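Local coordinates for C2 domain protein (Scophthalmus maximus, PDB 3W56) that binds calcium through a C2 domain, probably of the kind that carries perforin-like pore-forming proteins to phospholipid membranes, at residues F76-Q79 with E80-L84. Numbering follows the deposited sequence.
Sequences FKAQ and ENDIL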
loop_
_atom_site.group_PDB
_atom_site.type_symbol
_atom_site.label_atom_id
_atom_site.label_comp_id
_atom_site.label_asym_id
_atom_site.label_seq_id
_atom_site.Cartn_x
_atom_site.Cartn_y
_atom_site.Cartn_z
ATOM N N PHE A 76 2.990 14.093 -7.335
ATOM C CA PHE A 76 2.688 15.545 -7.312
ATOM C C PHE A 76 1.729 15.998 -8.426
ATOM O O PHE A 76 1.489 17.196 -8.549
ATOM C CB PHE A 76 3.976 16.363 -7.304
ATOM C CG PHE A 76 4.757 16.193 -6.051
ATOM C CD1 PHE A 76 4.525 17.014 -4.969
ATOM C CD2 PHE A 76 5.706 15.165 -5.964
ATOM C CE1 PHE A 76 5.232 16.834 -3.799
ATOM C CE2 PHE A 76 6.424 14.951 -4.798
ATOM C CZ PHE A 76 6.186 15.811 -3.711
ATOM N N LYS A 77 1.098 15.016 -9.099
ATOM C CA LYS A 77 0.161 15.233 -10.205
ATOM C C LYS A 77 -1.151 14.557 -9.868
ATOM O O LYS A 77 -1.987 14.224 -10.730
ATOM C CB LYS A 77 0.695 14.598 -11.490
ATOM C CG LYS A 77 1.959 15.243 -12.007
ATOM C CD LYS A 77 1.926 15.185 -13.521
ATOM C CE LYS A 77 2.487 13.908 -14.049
ATOM N NZ LYS A 77 1.943 13.700 -15.459
ATOM N N ALA A 78 -1.320 14.306 -8.602
ATOM C CA ALA A 78 -2.567 13.668 -8.199
ATOM C C ALA A 78 -3.758 14.607 -8.371
ATOM O O ALA A 78 -3.653 15.841 -8.363
ATOM C CB ALA A 78 -2.452 13.196 -6.767
ATOM N N GLN A 79 -4.935 14.024 -8.507
ATOM C CA GLN A 79 -6.131 14.847 -8.491
ATOM C C GLN A 79 -7.203 14.093 -7.738
ATOM O O GLN A 79 -7.167 12.874 -7.684
ATOM C CB GLN A 79 -6.626 15.078 -9.932
ATOM C CG GLN A 79 -5.800 16.118 -10.720
ATOM C CD GLN A 79 -5.975 17.516 -10.143
ATOM O OE1 GLN A 79 -5.073 18.374 -10.237
ATOM N NE2 GLN A 79 -7.142 17.755 -9.520
ATOM N N GLU A 80 -8.118 14.839 -7.140
ATOM C CA GLU A 80 -9.230 14.259 -6.433
ATOM C C GLU A 80 -9.949 13.275 -7.344
ATOM O O GLU A 80 -10.120 13.533 -8.557
ATOM C CB GLU A 80 -10.160 15.357 -5.971
ATOM C CG GLU A 80 -11.269 14.843 -5.065
ATOM C CD GLU A 80 -11.813 15.927 -4.157
ATOM O OE1 GLU A 80 -11.899 17.088 -4.639
ATOM O OE2 GLU A 80 -12.134 15.614 -2.972
ATOM N N ASN A 81 -10.341 12.148 -6.748
ATOM C CA ASN A 81 -10.984 11.006 -7.381
ATOM C C ASN A 81 -10.118 10.101 -8.180
ATOM O O ASN A 81 -10.595 9.149 -8.787
ATOM C CB ASN A 81 -12.298 11.413 -8.053
ATOM C CG ASN A 81 -13.282 11.938 -7.031
ATOM O OD1 ASN A 81 -13.418 11.348 -5.963
ATOM N ND2 ASN A 81 -13.905 13.071 -7.306
ATOM N N ASP A 82 -8.813 10.369 -8.161
ATOM C CA ASP A 82 -7.928 9.414 -8.724
ATOM C C ASP A 82 -8.080 8.159 -7.854
ATOM O O ASP A 82 -8.408 8.232 -6.633
ATOM C CB ASP A 82 -6.497 9.869 -8.557
ATOM C CG ASP A 82 -6.060 10.924 -9.589
ATOM O OD1 ASP A 82 -6.735 11.109 -10.643
ATOM O OD2 ASP A 82 -4.975 11.524 -9.360
ATOM N N ILE A 83 -7.755 7.034 -8.457
ATOM C CA ILE A 83 -7.873 5.767 -7.781
ATOM C C ILE A 83 -6.500 5.406 -7.251
ATOM O O ILE A 83 -5.576 5.100 -8.022
ATOM C CB ILE A 83 -8.393 4.663 -8.689
ATOM C CG1 ILE A 83 -9.814 5.034 -9.139
ATOM C CG2 ILE A 83 -8.426 3.347 -7.916
ATOM C CD1 ILE A 83 -10.686 5.456 -7.987
ATOM N N LEU A 84 -6.401 5.455 -5.919
ATOM C CA LEU A 84 -5.248 4.945 -5.154
ATOM C C LEU A 84 -5.428 3.435 -5.093
ATOM O O LEU A 84 -6.445 2.934 -4.635
ATOM C CB LEU A 84 -5.150 5.590 -3.721
ATOM C CG LEU A 84 -4.150 4.914 -2.767
ATOM C CD1 LEU A 84 -2.699 5.241 -3.164
ATOM C CD2 LEU A 84 -4.408 5.363 -1.317
#
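One face of the Asp82 carboxylate lies against the backbone of Gln79, while Ala78 sits near the carboxylate plane at the OD2 edge, its CA 3.4 Å from OD2. The contact is a type II beta turn from Gln79 to Asp82, in the link that carries the chain of the C2 beta-sandwich from strand 73-78 in one sheet to strand 83-90 in the other, away from the calcium-binding loops. Its backbone bond runs from Asp82 N to Gln79 O at 3.0 Å, and Asn81 takes the positive phi of 76° expected at the third position. The side chain of Asp82 adds a second closure in the reverse sense: Gln79 N donates to OD2 at 2.6 Å, nearly straight at the hydrogen but from well above the carboxylate plane. With chi1 at -79°, CG lies beside the backbone N of Asp82, which swings the carboxylate back under Gln79. Replacing Asp82 with alanine would remove OD2 and is likely to leave Gln79 N without this acceptor, with only the backbone bond still closing the turn from within. Gln79 bends at chi2, and its OE1 takes a hydrogen bond from the backbone N of His21, a residue left over from the expression tag; NE2 lies 3.9 Å from Glu80 N, which is buried without a partner. Glu80, extended outward, reaches Val108 N through OE2, tying the turn to the loop after strand 97-105. The two closures bring two acceptors together, Gln79 O lying 3.1 Å from Asp82 OD2, on the same carboxylate face as Gln79 N and almost directly above CG.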